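Local coordinates for CocE/NonD family hydrolase (Staphylococcus aureus subsp. aureus COL, PDB 3III), which probably hydrolyses ester or amide bonds with an alpha/beta-hydrolase catalytic domain, as in other members of the CocE/NonD family, at residues E41-V46 / G77-P82; V46-G51 / A143-E148; D50-Y55 / D129-V134; M71-Y76 / V121-R126. All blocks are in the same frame, centred on the assembly; numbering follows the deposited sequence.

Interaction 1: E41-V46 / G77-P82; sequences EKDGTV and GKDNKP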
loop_
_atom_site.group_PDB
_atom_site.type_symbol
_atom_site.label_atom_id
_atom_site.label_comp_id
_atom_site.label_asym_id
_atom_site.label_seq_id
_atom_site.Cartn_x
_atom_site.Cartn_y
_atom_site.Cartn_z
ATOM N N GLU A 41 -3.577 -24.663 -18.306
ATOM C CA GLU A 41 -3.964 -24.203 -19.634
ATOM C C GLU A 41 -3.257 -22.895 -19.820
ATOM O O GLU A 41 -3.426 -21.956 -19.031
ATOM C CB GLU A 41 -5.495 -24.013 -19.759
ATOM C CG GLU A 41 -6.272 -25.235 -19.386
ATOM C CD GLU A 41 -7.784 -25.180 -19.738
ATOM O OE1 GLU A 41 -8.201 -24.382 -20.620
ATOM O OE2 GLU A 41 -8.522 -25.985 -19.128
ATOM N N LYS A 42 -2.370 -22.856 -20.798
ATOM C CA LYS A 42 -1.579 -21.686 -21.038
ATOM C C LYS A 42 -2.073 -20.932 -22.274
ATOM O O LYS A 42 -2.333 -21.537 -23.347
ATOM C CB LYS A 42 -0.122 -22.086 -21.213
ATOM C CG LYS A 42 0.799 -20.927 -21.419
ATOM C CD LYS A 42 2.246 -21.343 -21.484
ATOM C CE LYS A 42 3.069 -20.109 -21.816
ATOM N NZ LYS A 42 4.493 -20.410 -21.785
ATOM N N ASP A 43 -2.134 -19.613 -22.136
ATOM C CA ASP A 43 -2.547 -18.732 -23.228
ATOM C C ASP A 43 -3.978 -18.869 -23.693
ATOM O O ASP A 43 -4.242 -18.564 -24.840
ATOM C CB ASP A 43 -1.652 -18.862 -24.468
ATOM C CG ASP A 43 -0.282 -18.246 -24.273
ATOM O OD1 ASP A 43 -0.106 -17.353 -23.393
ATOM O OD2 ASP A 43 0.629 -18.630 -25.047
ATOM N N GLY A 44 -4.893 -19.265 -22.831
ATOM C CA GLY A 44 -6.317 -19.057 -23.106
ATOM C C GLY A 44 -6.650 -17.583 -23.262
ATOM O O GLY A 44 -5.903 -16.732 -22.790
ATOM N N THR A 45 -7.734 -17.278 -23.976
ATOM C CA THR A 45 -8.128 -15.884 -24.197
ATOM C C THR A 45 -9.534 -15.658 -23.715
ATOM O O THR A 45 -10.327 -16.566 -23.704
ATOM C CB THR A 45 -8.059 -15.469 -25.676
ATOM O OG1 THR A 45 -8.943 -16.301 -26.424
ATOM C CG2 THR A 45 -6.663 -15.609 -26.208
ATOM N N VAL A 46 -9.825 -14.448 -23.259
ATOM C CA VAL A 46 -11.187 -14.018 -22.977
ATOM C C VAL A 46 -11.450 -12.774 -23.817
ATOM O O VAL A 46 -10.614 -11.842 -23.895
ATOM C CB VAL A 46 -11.384 -13.670 -21.485
ATOM C CG1 VAL A 46 -12.817 -13.188 -21.219
ATOM C CG2 VAL A 46 -11.064 -14.819 -20.618
ATOM N N GLY A 77 3.027 -9.204 -16.651
ATOM C CA GLY A 77 3.432 -10.432 -17.301
ATOM C C GLY A 77 2.869 -11.623 -16.544
ATOM O O GLY A 77 3.240 -11.856 -15.403
ATOM N N LYS A 78 1.963 -12.373 -17.187
ATOM C CA LYS A 78 1.340 -13.560 -16.583
ATOM C C LYS A 78 2.282 -14.790 -16.542
ATOM O O LYS A 78 1.987 -15.754 -15.784
ATOM C CB LYS A 78 0.057 -13.925 -17.305
ATOM C CG LYS A 78 0.258 -14.506 -18.725
ATOM C CD LYS A 78 -1.059 -15.035 -19.305
ATOM C CE LYS A 78 -0.921 -15.626 -20.683
ATOM N NZ LYS A 78 0.024 -16.796 -20.728
ATOM N N ASP A 79 3.343 -14.790 -17.340
ATOM C CA ASP A 79 4.259 -15.908 -17.377
ATOM C C ASP A 79 5.606 -15.602 -16.762
ATOM O O ASP A 79 6.570 -16.316 -16.986
ATOM C CB ASP A 79 4.410 -16.362 -18.822
ATOM C CG ASP A 79 3.127 -16.873 -19.352
ATOM O OD1 ASP A 79 2.616 -17.797 -18.730
ATOM O OD2 ASP A 79 2.601 -16.333 -20.335
ATOM N N ASN A 80 5.687 -14.546 -15.981
ATOM C CA ASN A 80 6.940 -14.247 -15.293
ATOM C C ASN A 80 7.383 -15.380 -14.364
ATOM O O ASN A 80 6.628 -15.832 -13.479
ATOM C CB ASN A 80 6.846 -12.919 -14.527
ATOM C CG ASN A 80 6.618 -11.706 -15.452
ATOM O OD1 ASN A 80 6.571 -11.797 -16.713
ATOM N ND2 ASN A 80 6.488 -10.555 -14.823
ATOM N N LYS A 81 8.585 -15.886 -14.626
ATOM C CA LYS A 81 9.258 -16.750 -13.680
ATOM C C LYS A 81 9.787 -15.839 -12.532
ATOM O O LYS A 81 10.515 -14.865 -12.788
ATOM C CB LYS A 81 10.392 -17.572 -14.358
ATOM C CG LYS A 81 10.878 -18.741 -13.510
ATOM C CD LYS A 81 11.888 -19.599 -14.262
ATOM C CE LYS A 81 12.591 -20.581 -13.325
ATOM N NZ LYS A 81 13.353 -19.849 -12.255
ATOM N N PRO A 82 9.402 -16.140 -11.269
ATOM C CA PRO A 82 9.885 -15.236 -10.195
ATOM C C PRO A 82 11.429 -15.158 -10.138
ATOM O O PRO A 82 12.095 -16.187 -10.327
ATOM C CB PRO A 82 9.314 -15.861 -8.914
ATOM C CG PRO A 82 9.006 -17.348 -9.268
ATOM C CD PRO A 82 8.748 -17.373 -10.763
#

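Interaction 2: V46-G51 / A143-E148; sequences VEMRDG and AEDYYE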
loop_
_atom_site.group_PDB
_atom_site.type_symbol
_atom_site.label_atom_id
_atom_site.label_comp_id
_atom_site.label_asym_id
_atom_site.label_seq_id
_atom_site.Cartn_x
_atom_site.Cartn_y
_atom_site.Cartn_z
ATOM N N VAL A 46 -9.825 -14.448 -23.259
ATOM C CA VAL A 46 -11.187 -14.018 -22.977
ATOM C C VAL A 46 -11.450 -12.774 -23.817
ATOM O O VAL A 46 -10.614 -11.842 -23.895
ATOM C CB VAL A 46 -11.384 -13.670 -21.485
ATOM C CG1 VAL A 46 -12.817 -13.188 -21.219
ATOM C CG2 VAL A 46 -11.064 -14.819 -20.618
ATOM N N GLU A 47 -12.599 -12.725 -24.463
ATOM C CA GLU A 47 -12.869 -11.617 -25.404
ATOM C C GLU A 47 -13.697 -10.541 -24.715
ATOM O O GLU A 47 -14.760 -10.850 -24.168
ATOM C CB GLU A 47 -13.586 -12.124 -26.672
ATOM C CG GLU A 47 -13.681 -11.082 -27.750
ATOM C CD GLU A 47 -14.362 -11.581 -28.986
ATOM O OE1 GLU A 47 -14.319 -12.773 -29.229
ATOM O OE2 GLU A 47 -14.903 -10.773 -29.746
HETATM N N MSE A 48 -13.208 -9.291 -24.760
HETATM C CA MSE A 48 -13.892 -8.145 -24.198
HETATM C C MSE A 48 -15.040 -7.674 -25.096
HETATM O O MSE A 48 -15.127 -8.034 -26.302
HETATM C CB MSE A 48 -12.920 -6.995 -23.970
HETATM C CG MSE A 48 -11.685 -7.324 -23.172
HETATM SE SE MSE A 48 -12.101 -7.812 -21.307
HETATM C CE MSE A 48 -12.382 -9.803 -21.579
ATOM N N ARG A 49 -15.880 -6.801 -24.545
ATOM C CA ARG A 49 -17.045 -6.283 -25.300
ATOM C C ARG A 49 -16.609 -5.621 -26.593
ATOM O O ARG A 49 -17.286 -5.743 -27.578
ATOM C CB ARG A 49 -17.864 -5.270 -24.499
ATOM C CG ARG A 49 -18.917 -5.890 -23.521
ATOM C CD ARG A 49 -19.282 -4.889 -22.393
ATOM N NE ARG A 49 -18.070 -4.395 -21.733
ATOM C CZ ARG A 49 -17.914 -3.185 -21.191
ATOM N NH1 ARG A 49 -18.919 -2.305 -21.177
ATOM N NH2 ARG A 49 -16.741 -2.848 -20.680
ATOM N N ASP A 50 -15.470 -4.952 -26.606
ATOM C CA ASP A 50 -14.992 -4.324 -27.845
ATOM C C ASP A 50 -14.232 -5.241 -28.821
ATOM O O ASP A 50 -13.767 -4.766 -29.858
ATOM C CB ASP A 50 -14.162 -3.077 -27.555
ATOM C CG ASP A 50 -12.801 -3.384 -26.976
ATOM O OD1 ASP A 50 -12.447 -4.543 -26.711
ATOM O OD2 ASP A 50 -12.059 -2.422 -26.773
ATOM N N GLY A 51 -14.131 -6.534 -28.499
ATOM C CA GLY A 51 -13.413 -7.507 -29.333
ATOM C C GLY A 51 -11.976 -7.736 -28.905
ATOM O O GLY A 51 -11.357 -8.665 -29.350
ATOM N N ALA A 143 -10.457 -1.857 -14.821
ATOM C CA ALA A 143 -11.457 -2.511 -14.002
ATOM C C ALA A 143 -12.602 -3.192 -14.820
ATOM O O ALA A 143 -13.095 -4.310 -14.457
ATOM C CB ALA A 143 -12.024 -1.484 -13.028
ATOM N N GLU A 144 -13.080 -2.521 -15.861
ATOM C CA GLU A 144 -14.156 -3.089 -16.705
ATOM C C GLU A 144 -13.716 -4.383 -17.395
ATOM O O GLU A 144 -14.510 -5.353 -17.505
ATOM C CB GLU A 144 -14.695 -2.051 -17.688
ATOM C CG GLU A 144 -15.517 -0.984 -16.950
ATOM C CD GLU A 144 -16.086 0.068 -17.863
ATOM O OE1 GLU A 144 -16.155 -0.204 -19.088
ATOM O OE2 GLU A 144 -16.498 1.143 -17.347
ATOM N N ASP A 145 -12.454 -4.422 -17.843
ATOM C CA ASP A 145 -11.907 -5.616 -18.471
ATOM C C ASP A 145 -11.834 -6.765 -17.448
ATOM O O ASP A 145 -12.216 -7.887 -17.744
ATOM C CB ASP A 145 -10.504 -5.345 -19.018
ATOM C CG ASP A 145 -10.495 -4.443 -20.252
ATOM O OD1 ASP A 145 -11.530 -4.315 -20.917
ATOM O OD2 ASP A 145 -9.421 -3.862 -20.522
ATOM N N TYR A 146 -11.334 -6.459 -16.251
ATOM C CA TYR A 146 -11.244 -7.406 -15.125
ATOM C C TYR A 146 -12.628 -7.986 -14.776
ATOM O O TYR A 146 -12.807 -9.206 -14.641
ATOM C CB TYR A 146 -10.606 -6.683 -13.920
ATOM C CG TYR A 146 -9.950 -7.558 -12.828
ATOM C CD1 TYR A 146 -9.192 -6.967 -11.827
ATOM C CD2 TYR A 146 -10.160 -8.937 -12.733
ATOM C CE1 TYR A 146 -8.602 -7.718 -10.827
ATOM C CE2 TYR A 146 -9.576 -9.695 -11.718
ATOM C CZ TYR A 146 -8.793 -9.068 -10.772
ATOM O OH TYR A 146 -8.175 -9.777 -9.777
ATOM N N TYR A 147 -13.631 -7.126 -14.726
ATOM C CA TYR A 147 -14.978 -7.568 -14.496
ATOM C C TYR A 147 -15.406 -8.616 -15.523
ATOM O O TYR A 147 -15.991 -9.647 -15.139
ATOM C CB TYR A 147 -15.894 -6.369 -14.559
ATOM C CG TYR A 147 -17.391 -6.543 -14.346
ATOM C CD1 TYR A 147 -18.211 -7.258 -15.239
ATOM C CD2 TYR A 147 -18.014 -5.837 -13.338
ATOM C CE1 TYR A 147 -19.605 -7.301 -15.060
ATOM C CE2 TYR A 147 -19.401 -5.896 -13.151
ATOM C CZ TYR A 147 -20.176 -6.609 -14.000
ATOM O OH TYR A 147 -21.536 -6.625 -13.779
ATOM N N GLU A 148 -15.125 -8.364 -16.811
ATOM C CA GLU A 148 -15.478 -9.366 -17.829
ATOM C C GLU A 148 -14.816 -10.747 -17.584
ATOM O O GLU A 148 -15.457 -11.825 -17.798
ATOM C CB GLU A 148 -15.206 -8.854 -19.260
ATOM C CG GLU A 148 -16.048 -7.667 -19.696
ATOM C CD GLU A 148 -16.202 -7.540 -21.211
ATOM O OE1 GLU A 148 -16.765 -8.489 -21.779
ATOM O OE2 GLU A 148 -15.774 -6.512 -21.809
HETATM O O HOH W 1 -17.242 -9.634 -24.071
HETATM O O HOH W 2 -14.166 -4.532 -21.326
#

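Interaction 3: D50-Y55 / D129-V134; sequences DGEKLY and DKSKGV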
loop_
_atom_site.group_PDB
_atom_site.type_symbol
_atom_site.label_atom_id
_atom_site.label_comp_id
_atom_site.label_asym_id
_atom_site.label_seq_id
_atom_site.Cartn_x
_atom_site.Cartn_y
_atom_site.Cartn_z
ATOM N N ASP A 50 -15.470 -4.952 -26.606
ATOM C CA ASP A 50 -14.992 -4.324 -27.845
ATOM C C ASP A 50 -14.232 -5.241 -28.821
ATOM O O ASP A 50 -13.767 -4.766 -29.858
ATOM C CB ASP A 50 -14.162 -3.077 -27.555
ATOM C CG ASP A 50 -12.801 -3.384 -26.976
ATOM O OD1 ASP A 50 -12.447 -4.543 -26.711
ATOM O OD2 ASP A 50 -12.059 -2.422 -26.773
ATOM N N GLY A 51 -14.131 -6.534 -28.499
ATOM C CA GLY A 51 -13.413 -7.507 -29.333
ATOM C C GLY A 51 -11.976 -7.736 -28.905
ATOM O O GLY A 51 -11.357 -8.665 -29.350
ATOM N N GLU A 52 -11.420 -6.905 -28.039
ATOM C CA GLU A 52 -10.054 -7.139 -27.571
ATOM C C GLU A 52 -9.950 -8.485 -26.849
ATOM O O GLU A 52 -10.826 -8.857 -26.035
ATOM C CB GLU A 52 -9.568 -6.016 -26.657
ATOM C CG GLU A 52 -8.063 -6.178 -26.163
ATOM C CD GLU A 52 -7.051 -5.704 -27.224
ATOM O OE1 GLU A 52 -7.479 -5.247 -28.307
ATOM O OE2 GLU A 52 -5.842 -5.762 -26.958
ATOM N N LYS A 53 -8.856 -9.199 -27.122
ATOM C CA LYS A 53 -8.557 -10.422 -26.395
ATOM C C LYS A 53 -7.608 -10.203 -25.232
ATOM O O LYS A 53 -6.597 -9.565 -25.383
ATOM C CB LYS A 53 -8.023 -11.475 -27.368
ATOM C CG LYS A 53 -9.186 -12.164 -28.149
ATOM C CD LYS A 53 -8.634 -13.112 -29.171
ATOM C CE LYS A 53 -9.734 -13.924 -29.843
ATOM N NZ LYS A 53 -9.247 -14.446 -31.161
ATOM N N LEU A 54 -7.941 -10.734 -24.066
ATOM C CA LEU A 54 -7.030 -10.768 -22.929
ATOM C C LEU A 54 -6.539 -12.197 -22.771
ATOM O O LEU A 54 -7.326 -13.168 -22.964
ATOM C CB LEU A 54 -7.716 -10.328 -21.633
ATOM C CG LEU A 54 -7.529 -8.873 -21.233
ATOM C CD1 LEU A 54 -7.805 -7.909 -22.368
ATOM C CD2 LEU A 54 -8.314 -8.563 -19.976
ATOM N N TYR A 55 -5.271 -12.323 -22.438
ATOM C CA TYR A 55 -4.601 -13.605 -22.299
ATOM C C TYR A 55 -4.470 -14.037 -20.865
ATOM O O TYR A 55 -4.144 -13.247 -19.989
ATOM C CB TYR A 55 -3.239 -13.609 -23.013
ATOM C CG TYR A 55 -3.436 -13.445 -24.509
ATOM C CD1 TYR A 55 -3.397 -14.542 -25.364
ATOM C CD2 TYR A 55 -3.684 -12.191 -25.049
ATOM C CE1 TYR A 55 -3.635 -14.382 -26.741
ATOM C CE2 TYR A 55 -3.936 -12.033 -26.375
ATOM C CZ TYR A 55 -3.905 -13.123 -27.217
ATOM O OH TYR A 55 -4.093 -12.925 -28.544
ATOM N N ASP A 129 1.040 -8.765 -22.216
ATOM C CA ASP A 129 1.180 -10.045 -22.889
ATOM C C ASP A 129 0.887 -9.861 -24.380
ATOM O O ASP A 129 1.382 -8.911 -24.982
ATOM C CB ASP A 129 0.345 -11.138 -22.230
ATOM C CG ASP A 129 0.803 -12.506 -22.631
ATOM O OD1 ASP A 129 1.908 -12.904 -22.204
ATOM O OD2 ASP A 129 0.101 -13.174 -23.415
ATOM N N LYS A 130 0.070 -10.719 -24.964
ATOM C CA LYS A 130 -0.182 -10.640 -26.406
ATOM C C LYS A 130 -1.221 -9.560 -26.739
ATOM O O LYS A 130 -1.445 -9.264 -27.909
ATOM C CB LYS A 130 -0.504 -12.044 -26.956
ATOM C CG LYS A 130 0.790 -12.924 -26.851
ATOM C CD LYS A 130 0.630 -14.357 -27.234
ATOM C CE LYS A 130 0.079 -15.157 -26.089
ATOM N NZ LYS A 130 0.965 -15.108 -24.847
ATOM N N SER A 131 -1.812 -8.925 -25.724
ATOM C CA SER A 131 -2.659 -7.768 -25.972
ATOM C C SER A 131 -1.791 -6.549 -26.198
ATOM O O SER A 131 -0.991 -6.181 -25.341
ATOM C CB SER A 131 -3.606 -7.471 -24.801
ATOM O OG SER A 131 -4.272 -6.233 -25.020
ATOM N N LYS A 132 -1.985 -5.889 -27.333
ATOM C CA LYS A 132 -1.298 -4.631 -27.620
ATOM C C LYS A 132 -2.306 -3.478 -27.599
ATOM O O LYS A 132 -2.099 -2.451 -28.248
ATOM C CB LYS A 132 -0.535 -4.669 -28.972
ATOM C CG LYS A 132 0.496 -5.769 -29.119
ATOM C CD LYS A 132 1.511 -5.797 -27.957
ATOM C CE LYS A 132 2.108 -7.206 -27.688
ATOM N NZ LYS A 132 3.191 -7.127 -26.587
ATOM N N GLY A 133 -3.379 -3.639 -26.828
ATOM C CA GLY A 133 -4.363 -2.558 -26.604
ATOM C C GLY A 133 -3.903 -1.502 -25.587
ATOM O O GLY A 133 -2.775 -1.534 -25.124
ATOM N N VAL A 134 -4.799 -0.554 -25.300
ATOM C CA VAL A 134 -4.555 0.517 -24.366
ATOM C C VAL A 134 -4.196 -0.047 -22.988
ATOM O O VAL A 134 -4.854 -0.931 -22.482
ATOM C CB VAL A 134 -5.755 1.471 -24.231
ATOM C CG1 VAL A 134 -5.490 2.514 -23.055
ATOM C CG2 VAL A 134 -6.047 2.186 -25.580
HETATM O O HOH W 3 -4.139 -6.297 -29.282
#

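Interaction 4: M71-Y76 / V121-R126; sequences MSADTY and VKVALR. With PLM (palmitic acid), chain G.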
loop_
_atom_site.group_PDB
_atom_site.type_symbol
_atom_site.label_atom_id
_atom_site.label_comp_id
_atom_site.label_asym_id
_atom_site.label_seq_id
_atom_site.Cartn_x
_atom_site.Cartn_y
_atom_site.Cartn_z
HETATM N N MSE A 71 -8.387 -15.612 -8.376
HETATM C CA MSE A 71 -7.934 -14.857 -9.561
HETATM C C MSE A 71 -7.073 -13.679 -9.183
HETATM O O MSE A 71 -7.262 -13.104 -8.095
HETATM C CB MSE A 71 -9.141 -14.323 -10.318
HETATM C CG MSE A 71 -8.769 -13.700 -11.680
HETATM SE SE MSE A 71 -10.437 -13.216 -12.657
HETATM C CE MSE A 71 -11.117 -15.038 -12.982
ATOM N N SER A 72 -6.053 -13.388 -10.001
ATOM C CA SER A 72 -5.343 -12.129 -9.909
ATOM C C SER A 72 -5.118 -11.574 -11.303
ATOM O O SER A 72 -5.060 -12.324 -12.343
ATOM C CB SER A 72 -4.011 -12.260 -9.153
ATOM O OG SER A 72 -3.040 -12.908 -9.960
ATOM N N ALA A 73 -4.947 -10.249 -11.365
ATOM C CA ALA A 73 -4.741 -9.570 -12.659
ATOM C C ALA A 73 -3.822 -8.345 -12.551
ATOM O O ALA A 73 -3.937 -7.525 -11.646
ATOM C CB ALA A 73 -6.056 -9.190 -13.269
ATOM N N ASP A 74 -2.930 -8.209 -13.539
ATOM C CA ASP A 74 -2.005 -7.122 -13.623
ATOM C C ASP A 74 -1.496 -7.000 -15.064
ATOM O O ASP A 74 -1.924 -7.711 -15.960
ATOM C CB ASP A 74 -0.835 -7.368 -12.650
ATOM C CG ASP A 74 -0.164 -8.654 -12.910
ATOM O OD1 ASP A 74 0.533 -8.745 -13.932
ATOM O OD2 ASP A 74 -0.423 -9.603 -12.149
ATOM N N THR A 75 -0.636 -6.028 -15.270
ATOM C CA THR A 75 0.028 -5.821 -16.540
ATOM C C THR A 75 1.535 -6.079 -16.496
ATOM O O THR A 75 2.279 -5.620 -17.346
ATOM C CB THR A 75 -0.257 -4.425 -17.067
ATOM O OG1 THR A 75 0.173 -3.454 -16.129
ATOM C CG2 THR A 75 -1.750 -4.227 -17.398
ATOM N N TYR A 76 1.984 -6.846 -15.509
ATOM C CA TYR A 76 3.412 -7.142 -15.344
ATOM C C TYR A 76 3.921 -8.375 -16.099
ATOM O O TYR A 76 5.120 -8.550 -16.207
ATOM C CB TYR A 76 3.721 -7.315 -13.860
ATOM C CG TYR A 76 3.537 -6.107 -12.997
ATOM C CD1 TYR A 76 3.528 -4.817 -13.511
ATOM C CD2 TYR A 76 3.513 -6.240 -11.618
ATOM C CE1 TYR A 76 3.429 -3.710 -12.637
ATOM C CE2 TYR A 76 3.449 -5.125 -10.765
ATOM C CZ TYR A 76 3.413 -3.889 -11.269
ATOM O OH TYR A 76 3.347 -2.795 -10.389
ATOM N N VAL A 121 -6.617 -18.591 -11.620
ATOM C CA VAL A 121 -6.604 -17.972 -12.966
ATOM C C VAL A 121 -5.711 -16.780 -12.880
ATOM O O VAL A 121 -5.839 -15.957 -11.961
ATOM C CB VAL A 121 -7.996 -17.516 -13.466
ATOM C CG1 VAL A 121 -7.864 -16.794 -14.813
ATOM C CG2 VAL A 121 -9.021 -18.694 -13.507
ATOM N N LYS A 122 -4.761 -16.692 -13.812
ATOM C CA LYS A 122 -3.795 -15.571 -13.845
ATOM C C LYS A 122 -4.090 -14.775 -15.086
ATOM O O LYS A 122 -4.037 -15.309 -16.189
ATOM C CB LYS A 122 -2.344 -16.088 -13.878
ATOM C CG LYS A 122 -1.311 -14.984 -13.888
ATOM C CD LYS A 122 -1.150 -14.352 -12.469
ATOM C CE LYS A 122 -0.764 -12.884 -12.620
ATOM N NZ LYS A 122 -0.757 -12.106 -11.417
ATOM N N VAL A 123 -4.409 -13.501 -14.905
ATOM C CA VAL A 123 -4.913 -12.642 -15.963
ATOM C C VAL A 123 -3.847 -11.626 -16.358
ATOM O O VAL A 123 -3.291 -10.924 -15.503
ATOM C CB VAL A 123 -6.190 -11.872 -15.535
ATOM C CG1 VAL A 123 -6.682 -10.985 -16.691
ATOM C CG2 VAL A 123 -7.239 -12.873 -15.076
ATOM N N ALA A 124 -3.565 -11.592 -17.664
ATOM C CA ALA A 124 -2.856 -10.494 -18.284
ATOM C C ALA A 124 -3.876 -9.457 -18.748
ATOM O O ALA A 124 -4.648 -9.703 -19.663
ATOM C CB ALA A 124 -2.003 -10.993 -19.449
ATOM N N LEU A 125 -3.882 -8.279 -18.105
ATOM C CA LEU A 125 -4.846 -7.234 -18.444
ATOM C C LEU A 125 -4.460 -6.603 -19.776
ATOM O O LEU A 125 -3.354 -6.848 -20.329
ATOM C CB LEU A 125 -5.008 -6.195 -17.316
ATOM C CG LEU A 125 -5.676 -6.794 -16.062
ATOM C CD1 LEU A 125 -5.406 -5.940 -14.767
ATOM C CD2 LEU A 125 -7.141 -6.989 -16.312
ATOM N N ARG A 126 -5.396 -5.814 -20.289
ATOM C CA ARG A 126 -5.252 -5.157 -21.594
ATOM C C ARG A 126 -3.924 -4.398 -21.650
ATOM O O ARG A 126 -3.535 -3.701 -20.703
ATOM C CB ARG A 126 -6.385 -4.187 -21.830
ATOM C CG ARG A 126 -6.435 -3.617 -23.235
ATOM C CD ARG A 126 -7.527 -2.562 -23.374
ATOM N NE ARG A 126 -8.867 -3.102 -23.172
ATOM C CZ ARG A 126 -9.811 -3.196 -24.102
ATOM N NH1 ARG A 126 -9.602 -2.768 -25.348
ATOM N NH2 ARG A 126 -10.999 -3.703 -23.788
HETATM C C1 PLM G . 5.212 -3.264 -7.495
HETATM O O1 PLM G . 4.029 -3.312 -7.826
HETATM O O2 PLM G . 5.473 -3.217 -6.280
HETATM C C2 PLM G . 6.265 -3.223 -8.556
HETATM C C3 PLM G . 7.665 -3.412 -7.998
HETATM C C4 PLM G . 8.776 -3.537 -9.041
HETATM C C5 PLM G . 10.134 -4.030 -8.460
HETATM C C6 PLM G . 11.412 -3.619 -9.241
HETATM C C7 PLM G . 12.464 -4.685 -9.635
HETATM C C8 PLM G . 13.714 -4.843 -8.729
HETATM O O HOH W 4 -3.588 -15.547 -10.148
HETATM O O HOH W 5 -0.500 -10.800 -15.413
#

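Interaction 1: E41-V46 / G77-P82
Backbone 41-46, where the strand turns a corner at Asp43, stays well clear of loop 77-82: the CA atoms of Lys42 and Asp79 lie 9.0 Å apart, so side chains bridge the gap, chiefly the long Lys78. Its chain runs straight from CG to CE and then bends at chi4 (60°), which places NZ between two carboxylates. From there NZ donates to Asp43 OD1 at 2.7 Å, meeting this oxygen on its anti side and 31° out of the carboxylate plane, the two side chains crossing at about a right angle. The same NZ reaches back to its neighbour Asp79 at OD2, 2.6 Å away on the syn lone pair. Asn57 OD1, on strand 53-60, is a third acceptor. The contact thus ties the second strand from one edge of the alpha/beta-hydrolase sheet, 36-47, to the loop that leaves the central strand 67-74. The shared ammonium brings two acids near each other, Asp43 OD1 standing 4.2 Å from Asp79 OD2, and its charge probably offsets their repulsion; Asp43 OD1 also has a salt bridge to Lys130. Lys42, extended throughout, lays its CE 3.9 Å from Asp79 OD1. Its NZ binds Val19 O and lies 4.4 Å from Asp79 OD1, beyond salt-bridge range, whereas Asn57 ND2 donates to that same aspartate oxygen.

Interaction 2: V46-G51 / A143-E148
A single carboxylate oxygen, Glu148 OE2, takes two N-H groups of the same residue, Arg49, from very different directions. The backbone N of Arg49 donates to OE2 at 2.8 Å on the syn lone pair, whereas Arg49 NE approaches OE2 at 3.1 Å from above the carboxylate plane, with the guanidinium and carboxylate planes 78° apart. The bend at chi3 (-52°) brings NE round to this oxygen. NH2 of Arg49 then reaches one helical turn back to Glu144 OE1 at 3.1 Å, almost straight (169°); both acceptor oxygens lie in the guanidinium plane, at its edge. Next to this bridge selenomethionine Met48 folds against the helix, SE 3.6 Å from Asp145 OD1 and CE 3.8 Å from Glu148 CB. Asp145 OD2 is meanwhile paired with Arg126. In addition, one water donates to both Glu47 O and Glu148 OE1. The arrangement docks a beta-hairpin, its type I turn running from Met48 to Gly51, onto helix 140-154, which follows strand 119-124 in the alpha/beta-hydrolase fold.

Interaction 3: D50-Y55 / D129-V134
Glu52 and Tyr55 meet the buried Ser131 in the tight part of this contact. Ser131 OG donates to Glu52 OE2 over only 2.5 Å, on the anti lone pair, and also accepts from Gly127 N. The glutamate chain is bent at chi2 (81°), which turns CD toward the serine. Tyr55 brings CE2 within 3.8 Å of Ser131 N, and its CB rests 3.4 Å from Asp129 OD2. The solvent side is looser. There the exposed Lys130 covers one face of the Tyr55 ring, its CB offset toward the rim in a CH-pi contact 3.6 Å from the centroid, and the chain curls back to set NZ 2.6 Å from Asp129 OD2. A water spans Glu52 OE2 and Lys132 N, and the exposed Lys53 leads its amine away. Asp50 OD1 accepts from Glu52 N at 2.9 Å, an Asx turn within the bend joining strands 36-47 and 53-60. The second strand of that antiparallel hairpin thereby meets the loop running from strand 119-124 toward helix 140-154 of the alpha/beta-hydrolase core.

Interaction 4: M71-Y76 / V121-R126
Strands 71-74 and 121-124 run parallel, 16° apart, joined by backbone bonds such as Val123 N to Ser72 O (2.9 Å). On the face carrying Ala73, its small CB fits the dip between two bulkier neighbours, 3.5 Å from Val123 CB and 3.6 Å from Leu125 CD1. Beside it selenomethionine Met71 lies side by side with Val121, pointing the same way, with CG 3.8 Å from Val123 CG2. Tyr146 and Ala153 of helix 140-154 pack on Met71 here. These are adjacent central strands of the alpha/beta-hydrolase sheet, in which 119-124 lies between 53-60 and 67-74 although it follows both in sequence. On the face carrying Ser72 and Asp74 the contact is polar: bends at chi2 (76°) and chi3 turn the Lys122 chain toward the neighbouring strand, where NZ lies between Ser72 OG (2.8 Å) and Asp74 OD2 (2.6 Å), the latter met nearly along its C-O axis; Ser107 OG is another partner. Past the strand ends Thr75 CG2 butts against Leu125 CB. Asp74 OD1 accepts from Tyr76 N in an Asx turn, and Tyr76 OH donates to O1 of palmitic acid at 2.7 Å, a position consistent with the oxyanion-hole tyrosine of related cocaine esterases.

How the interactions relate
Interaction 4 is the buried member of the set; the other three all involve the hairpin 36-47/53-60. Interaction 1 lies nearest to it, about 8 Å between centres, because loop 77-82 continues directly from segment 71-76; Lys78 CB packs on Lys122 CG at 3.8 Å. Arg126 ties interaction 4 to interactions 2 and 3, its NE 2.8 Å from Asp145 OD2 and its NH1 2.9 Å from Asp50 OD2. Interactions 1 and 3 are joined by Asp43 OD1 and Lys130 NZ, 2.9 Å apart, while interactions 2 and 3 share the hairpin turn. Only interaction 4 touches the palmitic acid, which also bonds Ser169 OG, the probable nucleophile following strand 162-168.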